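PDB 6LUM: succinate dehydrogenase subunit A from Mycolicibacterium smegmatis MC2 51, which probably oxidises succinate to fumarate as the FAD-carrying subunit of a respiratory succinate dehydrogenase, handing the electrons on to its partner subunit B. Local coordinates for residues 441-446 / 492-497; 484-489 / 513-518; 186-191 / 498-503. All coordinates share one frame; numbering follows the deposited sequence.

Contact 1. Residues 441-446 / 492-497; sequences DILSEH and ITVHDK
Thr493 lays its methyl CG2 over the centre of one face of the His446 imidazole, 4.1 Å from the ring centroid and 10° off the ring normal, a CH-pi contact. His446 turns CG anti to its backbone N, and the far end of its ring meets a second histidine at the rim: CE1 lies 3.6 Å from NE2 of His495, near the plane of both rings. The two imidazoles are inclined by only 19°, yet neither covers the face of the other, so this is a meeting of edges and not a stack.

Deeper in, the contact becomes apolar. Leu443 brings CD2 to within 3.7 Å of Val494 CG1, and Ile442 CD1 sits 4.0 Å from Ile492 CD1; Ala508 of helix 503-527 touches both isoleucines. Between the two zones helix 433-443 runs out, and its C-terminal end is met by a lysine from the opposing loop. Beyond Leu443 the chain leaves helical geometry through an inverse gamma turn centred on Ser444, with a weak bond from Glu445 N back to Leu443 O. Lys497 bends at chi2 (68°), which carries CD toward Leu443, and its ammonium then reaches two turn carbonyls by weak hydrogen bonds: NZ to Leu443 O at 3.2 Å and NZ to Glu445 O at 3.4 Å. The negative end of the helix would be expected to suit this positive charge. Thr493 OG1 makes a weak hydrogen bond to Glu449 O.

Contact 2. Residues 484-489 / 513-518; sequences ALKERY and FLLELA
The Tyr489 ring receives Leu515 obliquely at its inner end, where methyl CD1 lies 3.9 Å from Tyr489 CG and about as far from Tyr489 CB. The other flat group here, the Arg488 guanidinium, has its neighbour within its own helix: Leu485 CD2 stands 3.8 Å above one face, displaced toward the rim. Leu515 is the projection on which the two helices meet, for its second branch, CD2, packs 4.0 Å from Leu485 CB. The fork therefore reaches two residues four positions apart, Leu485 and Tyr489.

Lys486 closes a further side with its aliphatic chain, extended beyond CG, so that CE passes 3.9 Å from Leu515 O. The helical segments 484-488 and 513-518 run nearly antiparallel, at 155°, with axes 10.7 Å apart. They lie in the C-terminal region of the fumarate reductase flavoprotein family, and helix 451-465 packs against both through Leu458, which touches Leu485 and Ala518.

No hydrogen bond joins the two segments; the polar ends look elsewhere. Tyr489 OH bonds Ala508 O, Lys486 NZ forms a salt bridge with Glu519 and a hydrogen bond with Leu561 O, and Glu516 OE2 pairs with Arg229. Lys486 NZ and Glu516 OE2, 6.4 Å apart, are not in contact, though their opposite charges would probably attract weakly at that range. Apolar packing thus carries the contact itself, while its buried charges are matched just beyond it.

Contact 3. Residues 186-191 / 498-503; sequences LATGDI and GKRYNS
Ala187 rests on the Tyr501 ring, its CA 4.0 Å from the ring centroid and 17° off the normal, a CH-pi contact shifted toward the rim. Its methyl CB continues outward to the phenol end, 3.6 Å from Tyr501 OH. Leu186 reaches the ring obliquely near Tyr501 CD2, with its own CD2 3.8 Å away; the two side chains cross at about a right angle. An alanine in place of Tyr501 would probably open a gap beside Ala187 and Leu186 and leave Glu126 of subunit B without the weak hydrogen bond it shares with the phenol oxygen.

Segment 186-191 is the turn of a beta hairpin, linking antiparallel strands 175-185 and 191-195 within the FAD-binding region. Two residues after Ala187, Gly189 CA makes a CA-H...O contact of 3.4 Å with Lys499 O. Arg500 is bent at chi2 and chi3; Ala187 O lies over one face of its guanidinium, offset toward the rim, and no hydrogen bond forms.

Further out, Leu186 is held by a backbone bond to Glu161, while Lys499 N bonds Glu36 of subunit B. Asn502 occupies the N-cap position of helix 503-527.

From the N terminus, the first partner is the hairpin turn 186-191, which waits more than 300 residues for 498-503; contact 3 closes the widest loop and ties the FAD-binding region to the C-terminal helices. Contact 1, joining the end of helix 433-443 to loop 492-497, falls within that span. Contact 2 pairs helix 472-488 with helix 503-527 and crosses both others, since 484-489 precedes the second segments of contacts 1 and 3 and 513-518 follows them. Contacts 1 and 3 use adjoining segments of the connection between helices 472-488 and 503-527 and touch near Asp496 and Asn502. Ile442 meets Tyr489 between contacts 1 and 2, whereas the nearest atoms of contacts 2 and 3 stay about 11 Å apart.

Contact 1. Residues 441-446 / 492-497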
loop_
_atom_site.group_PDB
_atom_site.type_symbol
_atom_site.label_atom_id
_atom_site.label_comp_id
_atom_site.label_asym_id
_atom_site.label_seq_id
_atom_site.Cartn_x
_atom_site.Cartn_y
_atom_site.Cartn_z
ATOM N N ASP D 441 16.961 29.683 -39.556
ATOM C CA ASP D 441 16.984 30.785 -40.502
ATOM C C ASP D 441 16.076 31.930 -40.094
ATOM O O ASP D 441 16.299 33.061 -40.534
ATOM C CB ASP D 441 16.647 30.298 -41.919
ATOM C CG ASP D 441 15.163 30.024 -42.139
ATOM O OD1 ASP D 441 14.346 30.169 -41.215
ATOM O OD2 ASP D 441 14.807 29.658 -43.278
ATOM N N ILE D 442 15.062 31.680 -39.266
ATOM C CA ILE D 442 14.304 32.812 -38.753
ATOM C C ILE D 442 15.072 33.500 -37.638
ATOM O O ILE D 442 14.852 34.685 -37.373
ATOM C CB ILE D 442 12.908 32.373 -38.286
ATOM C CG1 ILE D 442 11.969 33.568 -38.229
ATOM C CG2 ILE D 442 12.969 31.751 -36.928
ATOM C CD1 ILE D 442 10.580 33.196 -37.818
ATOM N N LEU D 443 15.989 32.790 -36.978
ATOM C CA LEU D 443 16.814 33.430 -35.958
ATOM C C LEU D 443 17.966 34.204 -36.585
ATOM O O LEU D 443 18.280 35.323 -36.167
ATOM C CB LEU D 443 17.345 32.384 -34.978
ATOM C CG LEU D 443 16.654 32.281 -33.621
ATOM C CD1 LEU D 443 17.276 31.180 -32.794
ATOM C CD2 LEU D 443 16.739 33.595 -32.899
ATOM N N SER D 444 18.607 33.625 -37.599
ATOM C CA SER D 444 19.953 34.014 -38.015
ATOM C C SER D 444 19.914 34.993 -39.186
ATOM O O SER D 444 20.190 34.632 -40.328
ATOM C CB SER D 444 20.758 32.769 -38.375
ATOM O OG SER D 444 20.842 31.876 -37.278
ATOM N N GLU D 445 19.546 36.240 -38.898
ATOM C CA GLU D 445 19.867 37.437 -39.679
ATOM C C GLU D 445 19.097 38.582 -39.045
ATOM O O GLU D 445 18.297 38.370 -38.131
ATOM C CB GLU D 445 19.540 37.318 -41.179
ATOM C CG GLU D 445 18.078 37.460 -41.580
ATOM C CD GLU D 445 17.715 38.880 -41.982
ATOM O OE1 GLU D 445 16.510 39.202 -42.048
ATOM O OE2 GLU D 445 18.640 39.679 -42.233
ATOM N N HIS D 446 19.349 39.797 -39.531
ATOM C CA HIS D 446 18.762 41.001 -38.935
ATOM C C HIS D 446 18.060 41.802 -40.031
ATOM O O HIS D 446 18.680 42.634 -40.699
ATOM C CB HIS D 446 19.822 41.830 -38.226
ATOM C CG HIS D 446 19.272 43.025 -37.514
ATOM N ND1 HIS D 446 18.864 42.985 -36.199
ATOM C CD2 HIS D 446 19.052 44.292 -37.938
ATOM C CE1 HIS D 446 18.422 44.177 -35.841
ATOM N NE2 HIS D 446 18.524 44.988 -36.878
ATOM N N ILE D 492 11.979 39.620 -40.873
ATOM C CA ILE D 492 11.704 40.105 -39.528
ATOM C C ILE D 492 12.939 39.908 -38.670
ATOM O O ILE D 492 13.913 39.282 -39.096
ATOM C CB ILE D 492 10.493 39.398 -38.896
ATOM C CG1 ILE D 492 10.617 37.890 -39.073
ATOM C CG2 ILE D 492 9.193 39.917 -39.475
ATOM C CD1 ILE D 492 9.705 37.115 -38.195
ATOM N N THR D 493 12.899 40.426 -37.449
ATOM C CA THR D 493 14.025 40.348 -36.536
ATOM C C THR D 493 13.582 39.721 -35.229
ATOM O O THR D 493 12.674 40.228 -34.568
ATOM C CB THR D 493 14.614 41.732 -36.262
ATOM O OG1 THR D 493 13.599 42.579 -35.715
ATOM C CG2 THR D 493 15.137 42.345 -37.528
ATOM N N VAL D 494 14.214 38.619 -34.872
ATOM C CA VAL D 494 14.157 38.102 -33.515
ATOM C C VAL D 494 15.345 38.673 -32.761
ATOM O O VAL D 494 16.496 38.341 -33.063
ATOM C CB VAL D 494 14.181 36.567 -33.510
ATOM C CG1 VAL D 494 14.023 36.053 -32.114
ATOM C CG2 VAL D 494 13.081 36.031 -34.387
ATOM N N HIS D 495 15.074 39.541 -31.795
ATOM C CA HIS D 495 16.133 40.272 -31.118
ATOM C C HIS D 495 16.787 39.484 -29.997
ATOM O O HIS D 495 17.774 39.958 -29.432
ATOM C CB HIS D 495 15.592 41.577 -30.547
ATOM C CG HIS D 495 15.677 42.730 -31.494
ATOM N ND1 HIS D 495 14.950 43.886 -31.323
ATOM C CD2 HIS D 495 16.404 42.906 -32.621
ATOM C CE1 HIS D 495 15.225 44.726 -32.304
ATOM N NE2 HIS D 495 16.104 44.156 -33.106
ATOM N N ASP D 496 16.273 38.306 -29.660
ATOM C CA ASP D 496 16.820 37.574 -28.527
ATOM C C ASP D 496 18.085 36.815 -28.905
ATOM O O ASP D 496 19.140 37.007 -28.294
ATOM C CB ASP D 496 15.770 36.623 -27.961
ATOM C CG ASP D 496 15.918 36.419 -26.473
ATOM O OD1 ASP D 496 16.953 36.835 -25.920
ATOM O OD2 ASP D 496 15.002 35.847 -25.850
ATOM N N LYS D 497 17.987 35.919 -29.885
ATOM C CA LYS D 497 19.115 35.125 -30.363
ATOM C C LYS D 497 19.574 34.113 -29.323
ATOM O O LYS D 497 20.439 33.280 -29.606
ATOM C CB LYS D 497 20.290 36.020 -30.767
ATOM C CG LYS D 497 20.438 36.238 -32.254
ATOM C CD LYS D 497 19.300 37.069 -32.780
ATOM C CE LYS D 497 19.552 37.518 -34.195
ATOM N NZ LYS D 497 18.343 38.150 -34.776
#

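Contact 2. Residues 484-489 / 513-518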
loop_
_atom_site.group_PDB
_atom_site.type_symbol
_atom_site.label_atom_id
_atom_site.label_comp_id
_atom_site.label_asym_id
_atom_site.label_seq_id
_atom_site.Cartn_x
_atom_site.Cartn_y
_atom_site.Cartn_z
ATOM N N ALA D 484 0.531 41.798 -48.745
ATOM C CA ALA D 484 1.602 42.717 -48.374
ATOM C C ALA D 484 2.269 42.297 -47.071
ATOM O O ALA D 484 3.498 42.287 -46.967
ATOM C CB ALA D 484 1.056 44.137 -48.259
ATOM N N LEU D 485 1.476 41.948 -46.062
ATOM C CA LEU D 485 2.077 41.533 -44.801
ATOM C C LEU D 485 2.802 40.205 -44.939
ATOM O O LEU D 485 3.763 39.953 -44.214
ATOM C CB LEU D 485 1.023 41.449 -43.707
ATOM C CG LEU D 485 0.187 42.705 -43.519
ATOM C CD1 LEU D 485 -1.035 42.393 -42.707
ATOM C CD2 LEU D 485 0.993 43.789 -42.863
ATOM N N LYS D 486 2.376 39.349 -45.862
ATOM C CA LYS D 486 3.075 38.086 -46.058
ATOM C C LYS D 486 4.418 38.294 -46.728
ATOM O O LYS D 486 5.338 37.500 -46.516
ATOM C CB LYS D 486 2.225 37.128 -46.886
ATOM C CG LYS D 486 1.133 36.437 -46.115
ATOM C CD LYS D 486 0.326 35.529 -47.005
ATOM C CE LYS D 486 -0.250 34.381 -46.222
ATOM N NZ LYS D 486 -0.608 33.256 -47.114
ATOM N N GLU D 487 4.550 39.327 -47.559
ATOM C CA GLU D 487 5.871 39.603 -48.118
ATOM C C GLU D 487 6.739 40.380 -47.135
ATOM O O GLU D 487 7.970 40.302 -47.198
ATOM C CB GLU D 487 5.765 40.335 -49.456
ATOM C CG GLU D 487 5.137 41.700 -49.420
ATOM C CD GLU D 487 6.133 42.794 -49.112
ATOM O OE1 GLU D 487 7.345 42.551 -49.264
ATOM O OE2 GLU D 487 5.701 43.898 -48.720
ATOM N N ARG D 488 6.125 41.132 -46.218
ATOM C CA ARG D 488 6.906 41.792 -45.173
ATOM C C ARG D 488 7.415 40.796 -44.143
ATOM O O ARG D 488 8.548 40.911 -43.677
ATOM C CB ARG D 488 6.082 42.871 -44.486
ATOM C CG ARG D 488 5.872 44.094 -45.325
ATOM C CD ARG D 488 4.858 45.013 -44.694
ATOM N NE ARG D 488 5.153 45.272 -43.291
ATOM C CZ ARG D 488 4.476 46.129 -42.536
ATOM N NH1 ARG D 488 4.812 46.304 -41.269
ATOM N NH2 ARG D 488 3.464 46.807 -43.049
ATOM N N TYR D 489 6.598 39.816 -43.773
ATOM C CA TYR D 489 7.013 38.801 -42.814
ATOM C C TYR D 489 8.273 38.080 -43.254
ATOM O O TYR D 489 8.960 37.491 -42.418
ATOM C CB TYR D 489 5.878 37.797 -42.609
ATOM C CG TYR D 489 6.178 36.652 -41.675
ATOM C CD1 TYR D 489 5.988 36.777 -40.316
ATOM C CD2 TYR D 489 6.623 35.442 -42.156
ATOM C CE1 TYR D 489 6.249 35.737 -39.465
ATOM C CE2 TYR D 489 6.889 34.399 -41.312
ATOM C CZ TYR D 489 6.696 34.553 -39.969
ATOM O OH TYR D 489 6.960 33.510 -39.124
ATOM N N PHE D 513 1.502 31.362 -38.474
ATOM C CA PHE D 513 0.206 30.693 -38.456
ATOM C C PHE D 513 -0.938 31.686 -38.580
ATOM O O PHE D 513 -1.925 31.423 -39.276
ATOM C CB PHE D 513 0.048 29.895 -37.170
ATOM C CG PHE D 513 1.011 28.768 -37.033
ATOM C CD1 PHE D 513 1.139 27.827 -38.024
ATOM C CD2 PHE D 513 1.783 28.639 -35.901
ATOM C CE1 PHE D 513 2.020 26.784 -37.889
ATOM C CE2 PHE D 513 2.663 27.599 -35.767
ATOM C CZ PHE D 513 2.782 26.673 -36.763
ATOM N N LEU D 514 -0.846 32.813 -37.873
ATOM C CA LEU D 514 -1.905 33.812 -37.961
ATOM C C LEU D 514 -2.099 34.278 -39.392
ATOM O O LEU D 514 -3.233 34.446 -39.846
ATOM C CB LEU D 514 -1.596 35.001 -37.061
ATOM C CG LEU D 514 -1.777 34.814 -35.562
ATOM C CD1 LEU D 514 -1.681 36.137 -34.860
ATOM C CD2 LEU D 514 -3.102 34.177 -35.305
ATOM N N LEU D 515 -1.007 34.484 -40.126
ATOM C CA LEU D 515 -1.141 34.954 -41.503
ATOM C C LEU D 515 -1.783 33.899 -42.396
ATOM O O LEU D 515 -2.666 34.216 -43.211
ATOM C CB LEU D 515 0.217 35.363 -42.055
ATOM C CG LEU D 515 0.799 36.672 -41.539
ATOM C CD1 LEU D 515 2.260 36.694 -41.833
ATOM C CD2 LEU D 515 0.120 37.844 -42.183
ATOM N N GLU D 516 -1.366 32.637 -42.251
ATOM C CA GLU D 516 -1.990 31.577 -43.047
ATOM C C GLU D 516 -3.489 31.494 -42.798
ATOM O O GLU D 516 -4.292 31.479 -43.743
ATOM C CB GLU D 516 -1.357 30.227 -42.751
ATOM C CG GLU D 516 0.005 30.045 -43.319
ATOM C CD GLU D 516 0.493 28.641 -43.118
ATOM O OE1 GLU D 516 -0.217 27.868 -42.443
ATOM O OE2 GLU D 516 1.580 28.309 -43.631
ATOM N N LEU D 517 -3.883 31.417 -41.528
ATOM C CA LEU D 517 -5.296 31.278 -41.207
ATOM C C LEU D 517 -6.091 32.499 -41.631
ATOM O O LEU D 517 -7.253 32.373 -42.030
ATOM C CB LEU D 517 -5.469 31.024 -39.718
ATOM C CG LEU D 517 -4.742 29.781 -39.236
ATOM C CD1 LEU D 517 -4.992 29.566 -37.772
ATOM C CD2 LEU D 517 -5.194 28.592 -40.033
ATOM N N ALA D 518 -5.492 33.684 -41.569
ATOM C CA ALA D 518 -6.196 34.865 -42.033
ATOM C C ALA D 518 -6.510 34.766 -43.515
ATOM O O ALA D 518 -7.625 35.089 -43.943
ATOM C CB ALA D 518 -5.368 36.106 -41.740
#

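Contact 3. Residues 186-191 / 498-503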
loop_
_atom_site.group_PDB
_atom_site.type_symbol
_atom_site.label_atom_id
_atom_site.label_comp_id
_atom_site.label_asym_id
_atom_site.label_seq_id
_atom_site.Cartn_x
_atom_site.Cartn_y
_atom_site.Cartn_z
ATOM N N LEU D 186 10.369 24.913 -24.866
ATOM C CA LEU D 186 10.635 26.323 -24.613
ATOM C C LEU D 186 11.777 26.502 -23.633
ATOM O O LEU D 186 12.580 27.422 -23.776
ATOM C CB LEU D 186 9.385 27.014 -24.078
ATOM C CG LEU D 186 9.561 28.443 -23.574
ATOM C CD1 LEU D 186 9.537 29.410 -24.709
ATOM C CD2 LEU D 186 8.507 28.792 -22.567
ATOM N N ALA D 187 11.879 25.615 -22.645
ATOM C CA ALA D 187 12.769 25.843 -21.514
ATOM C C ALA D 187 14.233 25.659 -21.868
ATOM O O ALA D 187 15.097 26.252 -21.222
ATOM C CB ALA D 187 12.402 24.906 -20.373
ATOM N N THR D 188 14.541 24.830 -22.859
ATOM C CA THR D 188 15.917 24.535 -23.215
ATOM C C THR D 188 16.277 24.877 -24.644
ATOM O O THR D 188 17.466 24.951 -24.951
ATOM C CB THR D 188 16.226 23.052 -22.994
ATOM O OG1 THR D 188 15.440 22.273 -23.891
ATOM C CG2 THR D 188 15.898 22.647 -21.589
ATOM N N GLY D 189 15.306 25.090 -25.518
ATOM C CA GLY D 189 15.599 25.361 -26.904
ATOM C C GLY D 189 15.819 24.135 -27.747
ATOM O O GLY D 189 16.236 24.262 -28.901
ATOM N N ASP D 190 15.550 22.955 -27.213
ATOM C CA ASP D 190 15.794 21.708 -27.911
ATOM C C ASP D 190 14.599 21.337 -28.769
ATOM O O ASP D 190 13.462 21.686 -28.462
ATOM C CB ASP D 190 16.068 20.580 -26.919
ATOM C CG ASP D 190 17.436 20.678 -26.280
ATOM O OD1 ASP D 190 18.209 21.588 -26.638
ATOM O OD2 ASP D 190 17.744 19.838 -25.413
ATOM N N ILE D 191 14.867 20.621 -29.837
ATOM C CA ILE D 191 13.833 20.019 -30.663
ATOM C C ILE D 191 13.647 18.583 -30.217
ATOM O O ILE D 191 14.622 17.866 -29.982
ATOM C CB ILE D 191 14.205 20.089 -32.151
ATOM C CG1 ILE D 191 14.793 21.451 -32.488
ATOM C CG2 ILE D 191 13.006 19.822 -33.006
ATOM C CD1 ILE D 191 13.807 22.559 -32.429
ATOM N N GLY D 498 18.991 34.153 -28.133
ATOM C CA GLY D 498 19.332 33.220 -27.085
ATOM C C GLY D 498 18.738 31.853 -27.338
ATOM O O GLY D 498 18.231 31.545 -28.416
ATOM N N LYS D 499 18.804 31.014 -26.311
ATOM C CA LYS D 499 18.288 29.661 -26.443
ATOM C C LYS D 499 17.474 29.176 -25.258
ATOM O O LYS D 499 16.770 28.176 -25.404
ATOM C CB LYS D 499 19.444 28.681 -26.680
ATOM C CG LYS D 499 19.035 27.389 -27.351
ATOM C CD LYS D 499 20.170 26.786 -28.140
ATOM C CE LYS D 499 20.625 27.730 -29.226
ATOM N NZ LYS D 499 19.470 28.252 -29.991
ATOM N N ARG D 500 17.509 29.843 -24.109
ATOM C CA ARG D 500 16.932 29.242 -22.915
ATOM C C ARG D 500 15.421 29.414 -22.866
ATOM O O ARG D 500 14.687 28.428 -22.886
ATOM C CB ARG D 500 17.593 29.815 -21.667
ATOM C CG ARG D 500 18.947 29.190 -21.367
ATOM C CD ARG D 500 18.826 27.716 -21.053
ATOM N NE ARG D 500 17.862 27.474 -19.990
ATOM C CZ ARG D 500 17.731 26.319 -19.350
ATOM N NH1 ARG D 500 18.510 25.294 -19.662
ATOM N NH2 ARG D 500 16.823 26.190 -18.394
ATOM N N TYR D 501 14.929 30.647 -22.799
ATOM C CA TYR D 501 13.487 30.917 -22.812
ATOM C C TYR D 501 13.266 31.972 -23.880
ATOM O O TYR D 501 13.277 33.166 -23.586
ATOM C CB TYR D 501 12.974 31.392 -21.464
ATOM C CG TYR D 501 12.630 30.304 -20.490
ATOM C CD1 TYR D 501 13.602 29.726 -19.705
ATOM C CD2 TYR D 501 11.330 29.871 -20.341
ATOM C CE1 TYR D 501 13.294 28.742 -18.817
ATOM C CE2 TYR D 501 11.013 28.885 -19.456
ATOM C CZ TYR D 501 11.999 28.325 -18.694
ATOM O OH TYR D 501 11.688 27.333 -17.798
ATOM N N ASN D 502 13.068 31.544 -25.112
ATOM C CA ASN D 502 13.038 32.465 -26.240
ATOM C C ASN D 502 11.591 32.654 -26.669
ATOM O O ASN D 502 11.071 31.917 -27.499
ATOM C CB ASN D 502 13.902 31.939 -27.370
ATOM C CG ASN D 502 14.418 33.032 -28.245
ATOM O OD1 ASN D 502 13.939 34.152 -28.195
ATOM N ND2 ASN D 502 15.405 32.715 -29.060
ATOM N N SER D 503 10.939 33.663 -26.099
ATOM C CA SER D 503 9.544 33.923 -26.423
ATOM C C SER D 503 9.388 34.744 -27.692
ATOM O O SER D 503 8.349 34.661 -28.347
ATOM C CB SER D 503 8.866 34.642 -25.266
ATOM O OG SER D 503 8.862 33.843 -24.101
#